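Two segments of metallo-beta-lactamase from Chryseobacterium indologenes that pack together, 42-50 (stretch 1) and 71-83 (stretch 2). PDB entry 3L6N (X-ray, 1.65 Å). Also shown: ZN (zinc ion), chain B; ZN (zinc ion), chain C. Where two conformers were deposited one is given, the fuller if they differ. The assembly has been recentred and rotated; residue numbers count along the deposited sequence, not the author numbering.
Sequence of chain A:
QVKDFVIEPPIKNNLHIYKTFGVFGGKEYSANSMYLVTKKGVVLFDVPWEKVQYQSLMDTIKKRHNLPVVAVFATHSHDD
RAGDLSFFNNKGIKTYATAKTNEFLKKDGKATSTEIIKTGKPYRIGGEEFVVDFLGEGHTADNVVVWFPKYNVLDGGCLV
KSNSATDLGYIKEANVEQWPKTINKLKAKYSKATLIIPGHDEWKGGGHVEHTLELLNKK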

ATOM      1  N   VAL A  42       1.902   1.629 -15.759  1.00  5.43           N
ATOM      2  CA  VAL A  42       1.944   0.942 -14.466  1.00  4.66           C
ATOM      3  C   VAL A  42       1.340   1.805 -13.357  1.00  4.93           C
ATOM      4  O   VAL A  42       1.591   3.012 -13.285  1.00  5.75           O
ATOM      5  N   VAL A  43       0.545   1.170 -12.502  1.00  4.42           N
ATOM      6  CA  VAL A  43      -0.062   1.851 -11.355  1.00  4.36           C
ATOM      7  C   VAL A  43       0.688   1.416 -10.094  1.00  3.99           C
ATOM      8  O   VAL A  43       0.783   0.219  -9.835  1.00  4.54           O
ATOM      9  N   LEU A  44       1.225   2.376  -9.334  1.00  4.25           N
ATOM     10  CA  LEU A  44       1.838   2.069  -8.027  1.00  4.05           C
ATOM     11  C   LEU A  44       0.802   2.153  -6.935  1.00  4.38           C
ATOM     12  O   LEU A  44      -0.030   3.066  -6.933  1.00  5.23           O
ATOM     13  N   PHE A  45       0.870   1.193  -6.012  1.00  3.18           N
ATOM     14  CA  PHE A  45       0.123   1.235  -4.765  1.00  3.13           C
ATOM     15  C   PHE A  45       1.111   1.378  -3.632  1.00  3.39           C
ATOM     16  O   PHE A  45       1.738   0.404  -3.213  1.00  4.19           O
ATOM     17  N   ASP A  46       1.222   2.625  -3.171  1.00  2.59           N
ATOM     18  CA  ASP A  46       2.255   3.081  -2.237  1.00  3.30           C
ATOM     19  C   ASP A  46       3.616   3.118  -2.902  1.00  3.42           C
ATOM     20  O   ASP A  46       3.836   2.495  -3.939  1.00  4.02           O
ATOM     21  N   VAL A  47       4.517   3.886  -2.300  1.00  3.59           N
ATOM     22  CA  VAL A  47       5.790   4.250  -2.939  1.00  3.95           C
ATOM     23  C   VAL A  47       6.973   3.752  -2.109  1.00  4.16           C
ATOM     24  O   VAL A  47       6.791   3.399  -0.932  1.00  5.09           O
ATOM     25  N   PRO A  48       8.177   3.694  -2.708  1.00  3.83           N
ATOM     26  CA  PRO A  48       9.337   3.291  -1.892  1.00  4.06           C
ATOM     27  C   PRO A  48       9.460   4.079  -0.601  1.00  4.32           C
ATOM     28  O   PRO A  48       9.177   5.284  -0.564  1.00  4.45           O
ATOM     29  N   TRP A  49       9.860   3.381   0.461  1.00  4.98           N
ATOM     30  CA  TRP A  49      10.009   3.991   1.783  1.00  5.27           C
ATOM     31  C   TRP A  49      10.987   5.165   1.752  1.00  5.44           C
ATOM     32  O   TRP A  49      10.752   6.197   2.388  1.00  5.56           O
ATOM     33  N   GLU A  50      12.061   5.010   0.986  1.00  5.77           N
ATOM     34  CA  GLU A  50      13.052   6.065   0.819  1.00  6.86           C
ATOM     35  C   GLU A  50      12.810   6.815  -0.484  1.00  6.77           C
ATOM     36  O   GLU A  50      12.872   6.230  -1.561  1.00  6.54           O
ATOM     37  N   ALA A  71       0.125   6.206 -12.668  1.00  8.56           N
ATOM     38  CA  ALA A  71      -0.725   6.556 -11.529  1.00  7.67           C
ATOM     39  C   ALA A  71      -0.104   6.046 -10.240  1.00  7.11           C
ATOM     40  O   ALA A  71       0.558   4.993 -10.232  1.00  6.92           O
ATOM     41  N   VAL A  72      -0.312   6.790  -9.159  1.00  6.27           N
ATOM     42  CA  VAL A  72       0.167   6.372  -7.835  1.00  6.06           C
ATOM     43  C   VAL A  72      -1.003   6.500  -6.878  1.00  6.34           C
ATOM     44  O   VAL A  72      -1.594   7.584  -6.767  1.00  5.95           O
ATOM     45  N   PHE A  73      -1.353   5.398  -6.216  1.00  5.76           N
ATOM     46  CA  PHE A  73      -2.399   5.390  -5.184  1.00  5.43           C
ATOM     47  C   PHE A  73      -1.769   5.230  -3.804  1.00  5.26           C
ATOM     48  O   PHE A  73      -0.948   4.343  -3.608  1.00  5.24           O
ATOM     49  N   ALA A  74      -2.171   6.078  -2.859  1.00  5.05           N
ATOM     50  CA  ALA A  74      -1.662   6.002  -1.479  1.00  4.44           C
ATOM     51  C   ALA A  74      -2.692   5.357  -0.578  1.00  5.02           C
ATOM     52  O   ALA A  74      -3.871   5.726  -0.627  1.00  5.61           O
ATOM     53  N   THR A  75      -2.254   4.404   0.248  1.00  4.59           N
ATOM     54  CA  THR A  75      -3.179   3.722   1.152  1.00  4.58           C
ATOM     55  C   THR A  75      -3.243   4.326   2.561  1.00  4.20           C
ATOM     56  O   THR A  75      -4.044   3.890   3.393  1.00  3.68           O
ATOM     57  N   HIS A  76      -2.376   5.302   2.823  1.00  3.76           N
ATOM     58  CA  HIS A  76      -2.560   6.309   3.889  1.00  3.78           C
ATOM     59  C   HIS A  76      -1.447   7.356   3.803  1.00  3.73           C
ATOM     60  O   HIS A  76      -0.669   7.346   2.832  1.00  3.97           O
ATOM     61  N   SER A  77      -1.384   8.272   4.774  1.00  3.95           N
ATOM     62  CA  SER A  77      -0.545   9.463   4.616  1.00  4.68           C
ATOM     63  C   SER A  77       0.927   9.296   4.959  1.00  5.30           C
ATOM     64  O   SER A  77       1.715  10.188   4.670  1.00  5.23           O
ATOM     65  N   HIS A  78       1.289   8.173   5.574  1.00  5.41           N
ATOM     66  CA  HIS A  78       2.641   7.987   6.095  1.00  6.04           C
ATOM     67  C   HIS A  78       3.716   7.862   5.018  1.00  6.30           C
ATOM     68  O   HIS A  78       3.426   7.602   3.850  1.00  6.46           O
ATOM     69  N   ASP A  79       4.964   8.051   5.433  1.00  7.02           N
ATOM     70  CA  ASP A  79       6.114   8.071   4.505  1.00  7.47           C
ATOM     71  C   ASP A  79       6.284   6.816   3.655  1.00  6.69           C
ATOM     72  O   ASP A  79       6.772   6.899   2.523  1.00  7.12           O
ATOM     73  N   ASP A  80       5.900   5.661   4.203  1.00  6.16           N
ATOM     74  CA  ASP A  80       6.009   4.377   3.505  1.00  5.49           C
ATOM     75  C   ASP A  80       4.805   4.105   2.605  1.00  5.30           C
ATOM     76  O   ASP A  80       4.698   3.030   2.020  1.00  5.46           O
ATOM     77  N   ARG A  81       3.935   5.101   2.468  0.70  4.54           N
ATOM     78  CA  ARG A  81       2.687   4.933   1.734  0.70  4.68           C
ATOM     79  C   ARG A  81       2.564   6.046   0.696  0.70  4.47           C
ATOM     80  O   ARG A  81       3.026   5.888  -0.432  0.70  4.40           O
ATOM     81  N   ALA A  82       1.988   7.183   1.081  1.00  4.38           N
ATOM     82  CA  ALA A  82       1.962   8.358   0.185  1.00  4.56           C
ATOM     83  C   ALA A  82       3.368   8.884  -0.103  1.00  4.61           C
ATOM     84  O   ALA A  82       3.658   9.328  -1.218  1.00  4.60           O
ATOM     85  N   GLY A  83       4.232   8.846   0.902  1.00  4.72           N
ATOM     86  CA  GLY A  83       5.563   9.440   0.766  1.00  5.36           C
ATOM     87  C   GLY A  83       5.465  10.901   0.358  1.00  5.57           C
ATOM     88  O   GLY A  83       4.602  11.642   0.855  1.00  6.26           O
TER

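What fills the apolar centre? Parallel strands 42-45 and 71-73 put Val43, Phe45, Ala71 and Phe73 on one face of the sheet. Val43, rotamer t, sets CG1 3.6 Å from Phe73 CD1. Phe45 and Phe73, both m, lie with near-parallel but slid rings, centroids 5.5 Å apart, so they barely overlap; instead Phe45 CD2 meets Phe73 CB at 3.7 Å.

What occupies the other face? Leu44 (m, t) brings CD1 to 4.1 Å from Val72 CG2, while Val47, rotamer m, rests CG1 3.6 Å from CG1 of Val72, which is t. Gly83 leaves room here: a CB would clash with Val47 CG2.

How does Asp46, just beyond Phe45, serve the contact? It points toward stretch 2 with chi1 m, and its carboxylate grips Thr75 twice: Thr75 N donates to Asp46 OD1 (2.8 Å) and Thr75 OG1 to Asp46 OD2 (2.6 Å). Asp46 OD2 also lies over the Arg81 guanidinium face, 3.1 Å from Arg81 NE, a salt bridge of charge alone.

What closes the polar edge? Asp80 CB packs over the Trp49 five-membered ring, 3.5 Å from its centroid. Water 1 donates to Val47 O and Asp80 O, both at 2.8 Å. Asp80 OD2 binds the chain C zinc (2.0 Å); water 3 bridges it to the chain B zinc, held by His76 NE2 and His78 ND1.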

ATOM      1  CB  VAL A  42       3.393   0.530 -14.136  1.00  4.94           C
ATOM      2  CG1 VAL A  42       3.505  -0.100 -12.762  1.00  4.92           C
ATOM      3  CG2 VAL A  42       3.905  -0.436 -15.200  1.00  3.89           C
ATOM      4  CB  VAL A  43      -1.547   1.459 -11.214  1.00  4.15           C
ATOM      5  CG1 VAL A  43      -2.169   2.171 -10.030  1.00  5.54           C
ATOM      6  CG2 VAL A  43      -2.313   1.816 -12.508  1.00  6.10           C
ATOM      7  CB  LEU A  44       2.947   3.063  -7.664  1.00  4.03           C
ATOM      8  CG  LEU A  44       4.137   3.187  -8.595  1.00  4.49           C
ATOM      9  CD1 LEU A  44       5.153   4.108  -7.933  1.00  5.76           C
ATOM     10  CD2 LEU A  44       4.772   1.825  -8.878  1.00  4.80           C
ATOM     11  CB  PHE A  45      -0.771  -0.002  -4.618  1.00  3.01           C
ATOM     12  CG  PHE A  45      -1.809  -0.091  -5.689  1.00  3.94           C
ATOM     13  CD1 PHE A  45      -1.556  -0.791  -6.861  1.00  3.06           C
ATOM     14  CD2 PHE A  45      -3.024   0.579  -5.547  1.00  4.36           C
ATOM     15  CE1 PHE A  45      -2.502  -0.841  -7.877  1.00  3.41           C
ATOM     16  CE2 PHE A  45      -3.979   0.527  -6.556  1.00  4.29           C
ATOM     17  CZ  PHE A  45      -3.711  -0.195  -7.725  1.00  3.86           C
ATOM     18  CB  ASP A  46       2.228   2.290  -0.932  1.00  3.24           C
ATOM     19  CG  ASP A  46       0.891   2.407  -0.252  1.00  5.00           C
ATOM     20  OD1 ASP A  46       0.411   3.552  -0.160  1.00  5.67           O
ATOM     21  OD2 ASP A  46       0.326   1.375   0.176  1.00  5.71           O
ATOM     22  CB  VAL A  47       5.891   5.784  -3.135  1.00  3.69           C
ATOM     23  CG1 VAL A  47       4.747   6.296  -4.006  1.00  5.32           C
ATOM     24  CG2 VAL A  47       5.899   6.511  -1.793  1.00  5.68           C
ATOM     25  CB  PRO A  48      10.524   3.564  -2.814  1.00  3.56           C
ATOM     26  CG  PRO A  48       9.970   3.311  -4.180  1.00  4.83           C
ATOM     27  CD  PRO A  48       8.559   3.877  -4.124  1.00  3.62           C
ATOM     28  CB  TRP A  49      10.459   2.951   2.813  1.00  5.84           C
ATOM     29  CG  TRP A  49       9.958   3.220   4.220  1.00  5.65           C
ATOM     30  CD1 TRP A  49       9.547   4.422   4.752  1.00  5.34           C
ATOM     31  CD2 TRP A  49       9.811   2.252   5.267  1.00  5.54           C
ATOM     32  NE1 TRP A  49       9.154   4.253   6.059  1.00  5.30           N
ATOM     33  CE2 TRP A  49       9.303   2.934   6.400  1.00  6.28           C
ATOM     34  CE3 TRP A  49      10.066   0.874   5.358  1.00  6.91           C
ATOM     35  CZ2 TRP A  49       9.029   2.279   7.612  1.00  5.90           C
ATOM     36  CZ3 TRP A  49       9.785   0.216   6.575  1.00  8.37           C
ATOM     37  CH2 TRP A  49       9.282   0.930   7.682  1.00  8.01           C
ATOM     38  CB  GLU A  50      14.477   5.486   0.830  1.00  6.23           C
ATOM     39  CG  GLU A  50      14.886   4.778   2.122  1.00  8.44           C
ATOM     40  CD  GLU A  50      14.994   5.696   3.340  1.00  9.23           C
ATOM     41  OE1 GLU A  50      15.413   5.178   4.395  1.00 11.68           O
ATOM     42  OE2 GLU A  50      14.660   6.900   3.259  1.00 10.24           O
ATOM     43  CB  ALA A  71      -2.119   5.988 -11.704  1.00  7.69           C
ATOM     44  CB  VAL A  72       1.323   7.275  -7.358  1.00  6.24           C
ATOM     45  CG1 VAL A  72       1.748   6.920  -5.923  1.00  5.55           C
ATOM     46  CG2 VAL A  72       2.516   7.172  -8.315  1.00  6.79           C
ATOM     47  CB  PHE A  73      -3.379   4.234  -5.424  1.00  6.31           C
ATOM     48  CG  PHE A  73      -4.359   4.482  -6.531  1.00  6.66           C
ATOM     49  CD1 PHE A  73      -3.960   4.455  -7.869  1.00  6.85           C
ATOM     50  CD2 PHE A  73      -5.701   4.714  -6.231  1.00  6.99           C
ATOM     51  CE1 PHE A  73      -4.872   4.675  -8.900  1.00  7.88           C
ATOM     52  CE2 PHE A  73      -6.632   4.937  -7.259  1.00  8.33           C
ATOM     53  CZ  PHE A  73      -6.211   4.916  -8.598  1.00  7.31           C
ATOM     54  CB  ALA A  74      -1.341   7.415  -0.958  1.00  4.52           C
ATOM     55  CB  THR A  75      -2.977   2.187   1.212  1.00  4.91           C
ATOM     56  OG1 THR A  75      -1.704   1.893   1.795  1.00  5.25           O
ATOM     57  CG2 THR A  75      -3.082   1.564  -0.177  1.00  5.70           C
ATOM     58  CB  HIS A  76      -2.783   5.730   5.328  1.00  3.66           C
ATOM     59  CG  HIS A  76      -1.635   4.958   5.911  1.00  3.64           C
ATOM     60  ND1 HIS A  76      -1.398   3.632   5.613  1.00  3.97           N
ATOM     61  CD2 HIS A  76      -0.740   5.293   6.869  1.00  5.81           C
ATOM     62  CE1 HIS A  76      -0.358   3.205   6.313  1.00  5.15           C
ATOM     63  NE2 HIS A  76       0.059   4.193   7.082  1.00  5.01           N
ATOM     64  CB  SER A  77      -1.091  10.620   5.452  1.00  4.50           C
ATOM     65  OG  SER A  77      -0.826  10.396   6.832  1.00  5.40           O
ATOM     66  CB  HIS A  78       2.686   6.766   7.015  1.00  5.51           C
ATOM     67  CG  HIS A  78       2.035   6.982   8.346  1.00  5.21           C
ATOM     68  ND1 HIS A  78       1.634   5.937   9.153  1.00  6.90           N
ATOM     69  CD2 HIS A  78       1.734   8.119   9.018  1.00  7.58           C
ATOM     70  CE1 HIS A  78       1.127   6.428  10.273  1.00  7.44           C
ATOM     71  NE2 HIS A  78       1.162   7.744  10.210  1.00  7.95           N
ATOM     72  CB  ASP A  79       7.411   8.272   5.282  1.00  8.08           C
ATOM     73  CG  ASP A  79       7.543   9.651   5.889  1.00 12.67           C
ATOM     74  OD1 ASP A  79       8.490   9.818   6.687  1.00 17.21           O
ATOM     75  OD2 ASP A  79       6.743  10.562   5.599  1.00 17.22           O
ATOM     76  CB  ASP A  80       6.205   3.213   4.506  1.00  5.86           C
ATOM     77  CG  ASP A  80       5.056   3.077   5.493  1.00  7.36           C
ATOM     78  OD1 ASP A  80       4.659   4.083   6.105  1.00  6.87           O
ATOM     79  OD2 ASP A  80       4.554   1.937   5.678  1.00 10.94           O
ATOM     80  CB  ARG A  81       1.499   4.903   2.703  0.70  4.72           C
ATOM     81  CG  ARG A  81       1.632   3.862   3.825  0.70  5.73           C
ATOM     82  CD  ARG A  81       1.202   2.470   3.377  0.70  7.21           C
ATOM     83  NE  ARG A  81       2.218   1.783   2.587  0.70  8.21           N
ATOM     84  CZ  ARG A  81       2.181   0.483   2.302  0.70  9.54           C
ATOM     85  NH1 ARG A  81       1.174  -0.262   2.739  0.70 10.08           N
ATOM     86  NH2 ARG A  81       3.135  -0.068   1.567  0.70  8.53           N
ATOM     87  CB  ALA A  82       1.106   9.472   0.777  1.00  4.86           C
TER
HETATM   88 ZN    ZN B 301       1.435   4.000   8.654  1.00  9.28          ZN
HETATM   89 ZN    ZN C 302       3.280   1.260   7.131  0.70 12.23          ZN
HETATM   90  O   HOH W   1       7.054   1.784   1.337  1.00 10.30           O
HETATM   91  O   HOH W   2       8.559   7.639   0.657  1.00  6.28           O
HETATM   92  O   HOH W   3       2.999   3.147   7.964  1.00 10.54           O